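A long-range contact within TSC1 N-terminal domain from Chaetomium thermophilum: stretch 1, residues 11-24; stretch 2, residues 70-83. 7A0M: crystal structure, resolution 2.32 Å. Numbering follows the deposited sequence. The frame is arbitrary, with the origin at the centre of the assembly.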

ATOM      1  N   ASP B  11     -66.894   2.640 -38.759  1.00123.86           N
ATOM      2  CA  ASP B  11     -65.965   2.294 -39.827  1.00127.39           C
ATOM      3  C   ASP B  11     -64.636   1.784 -39.290  1.00127.50           C
ATOM      4  O   ASP B  11     -63.888   1.139 -40.034  1.00122.92           O
ATOM      5  N   LEU B  12     -64.326   2.053 -38.019  1.00129.54           N
ATOM      6  CA  LEU B  12     -63.099   1.518 -37.439  1.00129.09           C
ATOM      7  C   LEU B  12     -63.206   0.015 -37.230  1.00127.76           C
ATOM      8  O   LEU B  12     -62.268  -0.730 -37.537  1.00126.53           O
ATOM      9  N   PHE B  13     -64.350  -0.446 -36.718  1.00124.92           N
ATOM     10  CA  PHE B  13     -64.558  -1.872 -36.484  1.00121.80           C
ATOM     11  C   PHE B  13     -64.509  -2.654 -37.790  1.00127.66           C
ATOM     12  O   PHE B  13     -63.976  -3.769 -37.839  1.00124.70           O
ATOM     13  N   ARG B  14     -65.058  -2.075 -38.863  1.00130.63           N
ATOM     14  CA  ARG B  14     -65.079  -2.751 -40.155  1.00139.90           C
ATOM     15  C   ARG B  14     -63.672  -3.030 -40.642  1.00132.01           C
ATOM     16  O   ARG B  14     -63.392  -4.104 -41.190  1.00133.35           O
ATOM     17  N   ALA B  15     -62.771  -2.069 -40.448  1.00121.22           N
ATOM     18  CA  ALA B  15     -61.386  -2.255 -40.844  1.00118.08           C
ATOM     19  C   ALA B  15     -60.717  -3.321 -39.988  1.00120.30           C
ATOM     20  O   ALA B  15     -59.940  -4.138 -40.497  1.00123.59           O
ATOM     21  N   LEU B  16     -61.027  -3.343 -38.690  1.00120.95           N
ATOM     22  CA  LEU B  16     -60.421  -4.316 -37.786  1.00118.09           C
ATOM     23  C   LEU B  16     -60.866  -5.734 -38.124  1.00125.29           C
ATOM     24  O   LEU B  16     -60.042  -6.653 -38.206  1.00126.83           O
ATOM     25  N   ASN B  17     -62.172  -5.926 -38.316  1.00127.76           N
ATOM     26  CA  ASN B  17     -62.699  -7.251 -38.616  1.00129.28           C
ATOM     27  C   ASN B  17     -62.151  -7.780 -39.935  1.00133.25           C
ATOM     28  O   ASN B  17     -61.851  -8.974 -40.062  1.00128.55           O
ATOM     29  N   SER B  18     -62.016  -6.903 -40.930  1.00138.42           N
ATOM     30  CA  SER B  18     -61.443  -7.299 -42.213  1.00145.77           C
ATOM     31  C   SER B  18     -59.954  -7.595 -42.097  1.00140.75           C
ATOM     32  O   SER B  18     -59.445  -8.513 -42.751  1.00148.99           O
ATOM     33  N   PHE B  19     -59.236  -6.826 -41.276  1.00127.28           N
ATOM     34  CA  PHE B  19     -57.791  -6.998 -41.176  1.00117.41           C
ATOM     35  C   PHE B  19     -57.413  -8.317 -40.521  1.00117.75           C
ATOM     36  O   PHE B  19     -56.412  -8.932 -40.903  1.00117.96           O
ATOM     37  N   ILE B  20     -58.172  -8.754 -39.514  1.00117.75           N
ATOM     38  CA  ILE B  20     -57.787  -9.964 -38.795  1.00121.08           C
ATOM     39  C   ILE B  20     -57.728 -11.149 -39.748  1.00133.18           C
ATOM     40  O   ILE B  20     -56.774 -11.936 -39.726  1.00134.51           O
ATOM     41  N   GLN B  21     -58.733 -11.288 -40.608  1.00140.13           N
ATOM     42  CA  GLN B  21     -58.718 -12.359 -41.595  1.00148.25           C
ATOM     43  C   GLN B  21     -57.801 -12.059 -42.772  1.00148.34           C
ATOM     44  O   GLN B  21     -57.302 -12.994 -43.405  1.00157.58           O
ATOM     45  N   THR B  22     -57.564 -10.782 -43.082  1.00139.08           N
ATOM     46  CA  THR B  22     -56.722 -10.377 -44.209  1.00134.75           C
ATOM     47  C   THR B  22     -55.538  -9.536 -43.741  1.00130.57           C
ATOM     48  O   THR B  22     -55.434  -8.352 -44.080  1.00126.92           O
ATOM     49  N   PRO B  23     -54.613 -10.113 -42.975  1.00132.42           N
ATOM     50  CA  PRO B  23     -53.445  -9.334 -42.568  1.00130.89           C
ATOM     51  C   PRO B  23     -52.358  -9.369 -43.627  1.00136.25           C
ATOM     52  O   PRO B  23     -52.048 -10.416 -44.202  1.00142.88           O
ATOM     53  N   THR B  24     -51.781  -8.206 -43.873  1.00134.98           N
ATOM     54  CA  THR B  24     -50.503  -8.096 -44.545  1.00137.61           C
ATOM     55  C   THR B  24     -49.509  -7.851 -43.426  1.00136.27           C
ATOM     56  O   THR B  24     -49.862  -7.231 -42.420  1.00128.66           O
ATOM     57  N   GLU B  70     -50.622 -16.765 -35.906  1.00122.42           N
ATOM     58  CA  GLU B  70     -50.118 -15.806 -36.885  1.00122.50           C
ATOM     59  C   GLU B  70     -50.874 -14.491 -36.812  1.00118.30           C
ATOM     60  O   GLU B  70     -50.333 -13.450 -37.197  1.00112.05           O
ATOM     61  N   LYS B  71     -52.106 -14.520 -36.310  1.00115.85           N
ATOM     62  CA  LYS B  71     -52.878 -13.309 -36.106  1.00112.68           C
ATOM     63  C   LYS B  71     -52.611 -12.687 -34.746  1.00111.95           C
ATOM     64  O   LYS B  71     -53.096 -11.582 -34.483  1.00118.37           O
ATOM     65  N   TYR B  72     -51.866 -13.377 -33.875  1.00105.26           N
ATOM     66  CA  TYR B  72     -51.450 -12.764 -32.619  1.00 95.22           C
ATOM     67  C   TYR B  72     -50.574 -11.557 -32.906  1.00 95.59           C
ATOM     68  O   TYR B  72     -50.790 -10.468 -32.364  1.00 97.14           O
ATOM     69  N   ALA B  73     -49.575 -11.742 -33.774  1.00 92.54           N
ATOM     70  CA  ALA B  73     -48.678 -10.649 -34.129  1.00 88.70           C
ATOM     71  C   ALA B  73     -49.446  -9.516 -34.793  1.00 91.17           C
ATOM     72  O   ALA B  73     -49.173  -8.337 -34.541  1.00 92.28           O
ATOM     73  N   ALA B  74     -50.404  -9.858 -35.658  1.00 85.97           N
ATOM     74  CA  ALA B  74     -51.263  -8.842 -36.251  1.00 85.13           C
ATOM     75  C   ALA B  74     -52.138  -8.179 -35.193  1.00 89.22           C
ATOM     76  O   ALA B  74     -52.311  -6.954 -35.201  1.00 90.89           O
ATOM     77  N   PHE B  75     -52.695  -8.973 -34.273  1.00 89.00           N
ATOM     78  CA  PHE B  75     -53.550  -8.424 -33.225  1.00 85.22           C
ATOM     79  C   PHE B  75     -52.778  -7.483 -32.308  1.00 85.67           C
ATOM     80  O   PHE B  75     -53.319  -6.467 -31.856  1.00 86.30           O
ATOM     81  N   VAL B  76     -51.516  -7.804 -32.016  1.00 85.58           N
ATOM     82  CA  VAL B  76     -50.716  -6.927 -31.166  1.00 78.44           C
ATOM     83  C   VAL B  76     -50.476  -5.593 -31.861  1.00 75.85           C
ATOM     84  O   VAL B  76     -50.515  -4.533 -31.226  1.00 76.23           O
ATOM     85  N   ALA B  77     -50.240  -5.623 -33.174  1.00 82.35           N
ATOM     86  CA  ALA B  77     -50.055  -4.384 -33.924  1.00 87.13           C
ATOM     87  C   ALA B  77     -51.297  -3.508 -33.840  1.00 90.71           C
ATOM     88  O   ALA B  77     -51.197  -2.284 -33.696  1.00 88.59           O
ATOM     89  N   VAL B  78     -52.480  -4.118 -33.939  1.00 92.83           N
ATOM     90  CA  VAL B  78     -53.719  -3.364 -33.785  1.00 96.22           C
ATOM     91  C   VAL B  78     -53.852  -2.835 -32.365  1.00 82.69           C
ATOM     92  O   VAL B  78     -54.273  -1.692 -32.150  1.00 81.94           O
ATOM     93  N   LEU B  79     -53.502  -3.657 -31.376  1.00 76.06           N
ATOM     94  CA  LEU B  79     -53.624  -3.240 -29.986  1.00 77.43           C
ATOM     95  C   LEU B  79     -52.660  -2.109 -29.650  1.00 82.55           C
ATOM     96  O   LEU B  79     -52.970  -1.265 -28.802  1.00 83.83           O
ATOM     97  N   ARG B  80     -51.492  -2.076 -30.297  1.00 87.97           N
ATOM     98  CA  ARG B  80     -50.546  -0.989 -30.064  1.00 84.05           C
ATOM     99  C   ARG B  80     -51.100   0.340 -30.563  1.00 79.76           C
ATOM    100  O   ARG B  80     -51.000   1.360 -29.870  1.00 81.63           O
ATOM    101  N   GLN B  81     -51.683   0.350 -31.763  1.00 79.95           N
ATOM    102  CA  GLN B  81     -52.185   1.598 -32.329  1.00 82.70           C
ATOM    103  C   GLN B  81     -53.427   2.096 -31.600  1.00 82.55           C
ATOM    104  O   GLN B  81     -53.625   3.311 -31.480  1.00 85.48           O
ATOM    105  N   LEU B  82     -54.271   1.189 -31.115  1.00 83.04           N
ATOM    106  CA  LEU B  82     -55.497   1.561 -30.422  1.00 87.96           C
ATOM    107  C   LEU B  82     -55.298   1.755 -28.927  1.00 89.34           C
ATOM    108  O   LEU B  82     -56.269   2.043 -28.220  1.00 90.04           O
ATOM    109  N   ARG B  83     -54.071   1.595 -28.435  1.00 86.03           N
ATOM    110  CA  ARG B  83     -53.793   1.775 -27.013  1.00 77.06           C
ATOM    111  C   ARG B  83     -54.217   3.130 -26.452  1.00 80.42           C
ATOM    112  O   ARG B  83     -54.791   3.151 -25.351  1.00 77.68           O
TER

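At the apolar centre, Val78 points its CA-to-CB bond toward the first helix and adopts chi1 t, and its two methyls find different partners: CG1 lies 3.5 Å from CD2 of Leu16, while CG2 lies 3.4 Å from CE2 of Phe19. A short beta-branched residue suits this place, because it fills the gap between two larger neighbours without needing a long reach. The helices lie nearly antiparallel, at 155° between their directions, and their axes come no closer than 10.2 Å, a spacing that leaves room for branched and aromatic side chains between the backbones.

Leu16, also directed toward its partner helix, takes the m,t rotamer and touches both Val78 and Leu82: both of its methyls lie near CD1 of Leu82, CD1 of Leu16 the closer at 3.9 Å. Leu82 is itself in the m,t rotamer. The CD2 of Leu82 then approaches CD2 of Leu12 at 3.8 Å, Leu12 having the t,p conformation. These three leucines are buried, and their branched ends meet where the backbones stand farther apart; the alpha carbons of Leu12 and Leu82 are 10.3 Å apart.

In the other direction from Val78, the CA-to-CB bond of Phe19 points toward the second helix (chi1 t, chi2 71°), and its ring reaches Val78 and Ala74, with CZ of Phe19 3.6 Å from CB of Ala74; both methyl groups approach the ring obliquely. The small alanine leaves space for the ring tip, and it also receives Pro23, whose CB is 4.1 Å from the CB of Ala74. Pro23 thus carries the apolar contact into the loop beyond the first helix.

Ile20 starts sideways, but its m,m conformation brings its end nearer the second helix. Its CD1 lies 4.4 Å from CD1 of Phe75, at the edge of that ring and near its plane; Phe75 has chi1 t.

At the polar edge, Lys71, its CA-to-CB bond toward the first stretch (chi1 m, chi2 t, chi3 -119°, between wells, chi4 m), packs with its aliphatic portion. Its CD is 3.7 Å from CG2 of Ile20 and 3.1 Å from the backbone O of Ile20, a close approach of carbon to carbonyl. Lysine suits such a border because its methylenes can cover an apolar neighbour while its charge lies beyond: NZ of Lys71 forms a salt bridge with OE2 of Glu70 at 3.1 Å, within its own stretch. No hydrogen bond passes between the stretches.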

ATOM      1  CB  ASP B  11     -65.732   3.497 -40.742  1.00132.46           C
ATOM      2  CG  ASP B  11     -66.950   3.836 -41.579  1.00144.64           C
ATOM      3  OD1 ASP B  11     -67.831   2.963 -41.730  1.00151.19           O
ATOM      4  OD2 ASP B  11     -67.025   4.973 -42.089  1.00152.89           O
ATOM      5  CB  LEU B  12     -62.797   2.218 -36.114  1.00128.60           C
ATOM      6  CG  LEU B  12     -61.540   1.716 -35.407  1.00123.19           C
ATOM      7  CD1 LEU B  12     -60.326   2.071 -36.237  1.00127.23           C
ATOM      8  CD2 LEU B  12     -61.424   2.260 -33.994  1.00118.44           C
ATOM      9  CB  PHE B  13     -65.893  -2.095 -35.778  1.00116.59           C
ATOM     10  CG  PHE B  13     -65.980  -1.457 -34.419  1.00111.55           C
ATOM     11  CD1 PHE B  13     -64.842  -1.016 -33.761  1.00108.44           C
ATOM     12  CD2 PHE B  13     -67.209  -1.289 -33.804  1.00112.71           C
ATOM     13  CE1 PHE B  13     -64.930  -0.425 -32.514  1.00103.54           C
ATOM     14  CE2 PHE B  13     -67.302  -0.700 -32.559  1.00111.23           C
ATOM     15  CZ  PHE B  13     -66.162  -0.268 -31.913  1.00108.05           C
ATOM     16  CB  ARG B  14     -65.776  -1.870 -41.184  1.00153.90           C
ATOM     17  CG  ARG B  14     -65.773  -2.450 -42.581  1.00165.20           C
ATOM     18  CD  ARG B  14     -66.331  -1.455 -43.567  1.00173.23           C
ATOM     19  NE  ARG B  14     -65.536  -0.230 -43.489  1.00173.48           N
ATOM     20  CZ  ARG B  14     -64.434  -0.010 -44.203  1.00173.04           C
ATOM     21  NH1 ARG B  14     -63.984  -0.929 -45.048  1.00176.51           N
ATOM     22  NH2 ARG B  14     -63.769   1.127 -44.060  1.00169.45           N
ATOM     23  CB  ALA B  15     -60.645  -0.922 -40.744  1.00115.24           C
ATOM     24  CB  LEU B  16     -60.790  -3.986 -36.339  1.00108.58           C
ATOM     25  CG  LEU B  16     -60.446  -2.595 -35.803  1.00108.59           C
ATOM     26  CD1 LEU B  16     -60.952  -2.429 -34.374  1.00105.31           C
ATOM     27  CD2 LEU B  16     -58.965  -2.302 -35.908  1.00111.23           C
ATOM     28  CB  ASN B  17     -64.225  -7.192 -38.661  1.00135.28           C
ATOM     29  CG  ASN B  17     -64.842  -6.953 -37.296  1.00135.49           C
ATOM     30  OD1 ASN B  17     -64.771  -7.802 -36.408  1.00124.26           O
ATOM     31  ND2 ASN B  17     -65.462  -5.787 -37.125  1.00141.32           N
ATOM     32  CB  SER B  18     -61.689  -6.209 -43.253  1.00151.32           C
ATOM     33  OG  SER B  18     -60.950  -6.461 -44.434  1.00156.94           O
ATOM     34  CB  PHE B  19     -57.157  -5.849 -40.401  1.00 98.09           C
ATOM     35  CG  PHE B  19     -55.727  -6.115 -40.009  1.00 93.31           C
ATOM     36  CD1 PHE B  19     -54.729  -6.131 -40.970  1.00 94.07           C
ATOM     37  CD2 PHE B  19     -55.383  -6.353 -38.691  1.00 86.99           C
ATOM     38  CE1 PHE B  19     -53.418  -6.373 -40.624  1.00 90.92           C
ATOM     39  CE2 PHE B  19     -54.068  -6.602 -38.341  1.00 83.97           C
ATOM     40  CZ  PHE B  19     -53.086  -6.610 -39.309  1.00 86.22           C
ATOM     41  CB  ILE B  20     -58.768 -10.216 -37.636  1.00119.29           C
ATOM     42  CG1 ILE B  20     -58.610  -9.144 -36.556  1.00107.58           C
ATOM     43  CG2 ILE B  20     -58.566 -11.601 -37.053  1.00124.11           C
ATOM     44  CD1 ILE B  20     -57.217  -9.045 -35.978  1.00103.95           C
ATOM     45  CB  GLN B  21     -60.141 -12.661 -42.060  1.00152.69           C
ATOM     46  CG  GLN B  21     -60.863 -11.499 -42.689  1.00156.47           C
ATOM     47  CD  GLN B  21     -62.294 -11.846 -43.037  1.00165.29           C
ATOM     48  OE1 GLN B  21     -63.136 -10.965 -43.210  1.00166.48           O
ATOM     49  NE2 GLN B  21     -62.579 -13.138 -43.141  1.00170.42           N
ATOM     50  CB  THR B  22     -57.537  -9.601 -45.238  1.00134.73           C
ATOM     51  OG1 THR B  22     -58.047  -8.400 -44.641  1.00135.08           O
ATOM     52  CG2 THR B  22     -58.696 -10.442 -45.754  1.00131.06           C
ATOM     53  CB  PRO B  23     -52.966 -10.050 -41.296  1.00126.28           C
ATOM     54  CG  PRO B  23     -54.084 -10.953 -40.904  1.00128.15           C
ATOM     55  CD  PRO B  23     -54.662 -11.370 -42.216  1.00133.64           C
ATOM     56  CB  THR B  24     -50.489  -6.950 -45.563  1.00136.32           C
ATOM     57  OG1 THR B  24     -51.525  -7.152 -46.532  1.00140.86           O
ATOM     58  CG2 THR B  24     -49.148  -6.872 -46.270  1.00135.80           C
ATOM     59  CB  GLU B  70     -50.205 -16.351 -38.312  1.00133.94           C
ATOM     60  CG  GLU B  70     -51.620 -16.554 -38.820  1.00143.06           C
ATOM     61  CD  GLU B  70     -52.254 -17.836 -38.334  1.00149.53           C
ATOM     62  OE1 GLU B  70     -51.657 -18.518 -37.474  1.00148.39           O
ATOM     63  OE2 GLU B  70     -53.361 -18.157 -38.812  1.00152.62           O
ATOM     64  CB  LYS B  71     -54.371 -13.606 -36.276  1.00108.86           C
ATOM     65  CG  LYS B  71     -54.735 -14.061 -37.682  1.00106.19           C
ATOM     66  CD  LYS B  71     -56.224 -14.320 -37.823  1.00105.38           C
ATOM     67  CE  LYS B  71     -56.504 -15.763 -38.198  1.00107.07           C
ATOM     68  NZ  LYS B  71     -55.679 -16.218 -39.350  1.00107.76           N
ATOM     69  CB  TYR B  72     -50.679 -13.761 -31.750  1.00 85.75           C
ATOM     70  CG  TYR B  72     -51.485 -14.824 -31.040  1.00 86.24           C
ATOM     71  CD1 TYR B  72     -52.871 -14.834 -31.077  1.00 92.07           C
ATOM     72  CD2 TYR B  72     -50.841 -15.824 -30.322  1.00 87.43           C
ATOM     73  CE1 TYR B  72     -53.588 -15.813 -30.415  1.00 98.32           C
ATOM     74  CE2 TYR B  72     -51.547 -16.801 -29.664  1.00 92.86           C
ATOM     75  CZ  TYR B  72     -52.917 -16.794 -29.713  1.00103.94           C
ATOM     76  OH  TYR B  72     -53.610 -17.777 -29.048  1.00118.81           O
ATOM     77  CB  ALA B  73     -47.566 -11.159 -35.045  1.00 88.78           C
ATOM     78  CB  ALA B  74     -52.123  -9.459 -37.351  1.00 85.35           C
ATOM     79  CB  PHE B  75     -54.185  -9.557 -32.418  1.00 82.54           C
ATOM     80  CG  PHE B  75     -55.148  -9.089 -31.367  1.00 82.88           C
ATOM     81  CD1 PHE B  75     -56.439  -8.719 -31.708  1.00 77.91           C
ATOM     82  CD2 PHE B  75     -54.769  -9.028 -30.036  1.00 83.90           C
ATOM     83  CE1 PHE B  75     -57.330  -8.289 -30.742  1.00 77.49           C
ATOM     84  CE2 PHE B  75     -55.654  -8.601 -29.066  1.00 79.65           C
ATOM     85  CZ  PHE B  75     -56.937  -8.230 -29.419  1.00 77.70           C
ATOM     86  CB  VAL B  76     -49.395  -7.613 -30.774  1.00 76.87           C
ATOM     87  CG1 VAL B  76     -48.499  -6.647 -30.016  1.00 71.65           C
ATOM     88  CG2 VAL B  76     -49.669  -8.842 -29.926  1.00 77.49           C
ATOM     89  CB  ALA B  77     -49.710  -4.694 -35.380  1.00 84.39           C
ATOM     90  CB  VAL B  78     -54.922  -4.247 -34.157  1.00 98.05           C
ATOM     91  CG1 VAL B  78     -56.186  -3.426 -34.153  1.00 99.34           C
ATOM     92  CG2 VAL B  78     -54.709  -4.885 -35.506  1.00 99.20           C
ATOM     93  CB  LEU B  79     -53.403  -4.440 -29.070  1.00 77.29           C
ATOM     94  CG  LEU B  79     -53.844  -4.298 -27.617  1.00 78.82           C
ATOM     95  CD1 LEU B  79     -55.294  -3.849 -27.546  1.00 81.77           C
ATOM     96  CD2 LEU B  79     -53.674  -5.633 -26.926  1.00 81.95           C
ATOM     97  CB  ARG B  80     -49.207  -1.306 -30.732  1.00 77.53           C
ATOM     98  CG  ARG B  80     -48.483  -2.487 -30.109  1.00 78.57           C
ATOM     99  CD  ARG B  80     -47.245  -2.900 -30.890  1.00 78.56           C
ATOM    100  NE  ARG B  80     -46.349  -1.779 -31.153  1.00 81.75           N
ATOM    101  CZ  ARG B  80     -45.336  -1.824 -32.013  1.00 83.59           C
ATOM    102  NH1 ARG B  80     -45.088  -2.936 -32.692  1.00 83.28           N
ATOM    103  NH2 ARG B  80     -44.570  -0.758 -32.195  1.00 86.68           N
ATOM    104  CB  GLN B  81     -52.490   1.413 -33.812  1.00 87.07           C
ATOM    105  CG  GLN B  81     -51.312   0.949 -34.644  1.00 93.24           C
ATOM    106  CD  GLN B  81     -51.680   0.816 -36.100  1.00 99.17           C
ATOM    107  OE1 GLN B  81     -52.596   1.487 -36.574  1.00102.65           O
ATOM    108  NE2 GLN B  81     -50.973  -0.046 -36.822  1.00 93.96           N
ATOM    109  CB  LEU B  82     -56.583   0.505 -30.661  1.00 89.09           C
ATOM    110  CG  LEU B  82     -57.302   0.553 -32.009  1.00 91.23           C
ATOM    111  CD1 LEU B  82     -58.210  -0.655 -32.174  1.00 94.73           C
ATOM    112  CD2 LEU B  82     -58.095   1.844 -32.141  1.00 93.44           C
ATOM    113  CB  ARG B  83     -52.298   1.541 -26.757  1.00 75.24           C
ATOM    114  CG  ARG B  83     -51.888   1.671 -25.305  1.00 73.98           C
ATOM    115  CD  ARG B  83     -50.397   1.450 -25.159  1.00 75.82           C
ATOM    116  NE  ARG B  83     -49.651   2.439 -25.932  1.00 77.20           N
ATOM    117  CZ  ARG B  83     -49.395   3.678 -25.525  1.00 82.28           C
ATOM    118  NH1 ARG B  83     -49.829   4.100 -24.345  1.00 84.29           N
ATOM    119  NH2 ARG B  83     -48.709   4.503 -26.305  1.00 82.70           N
TER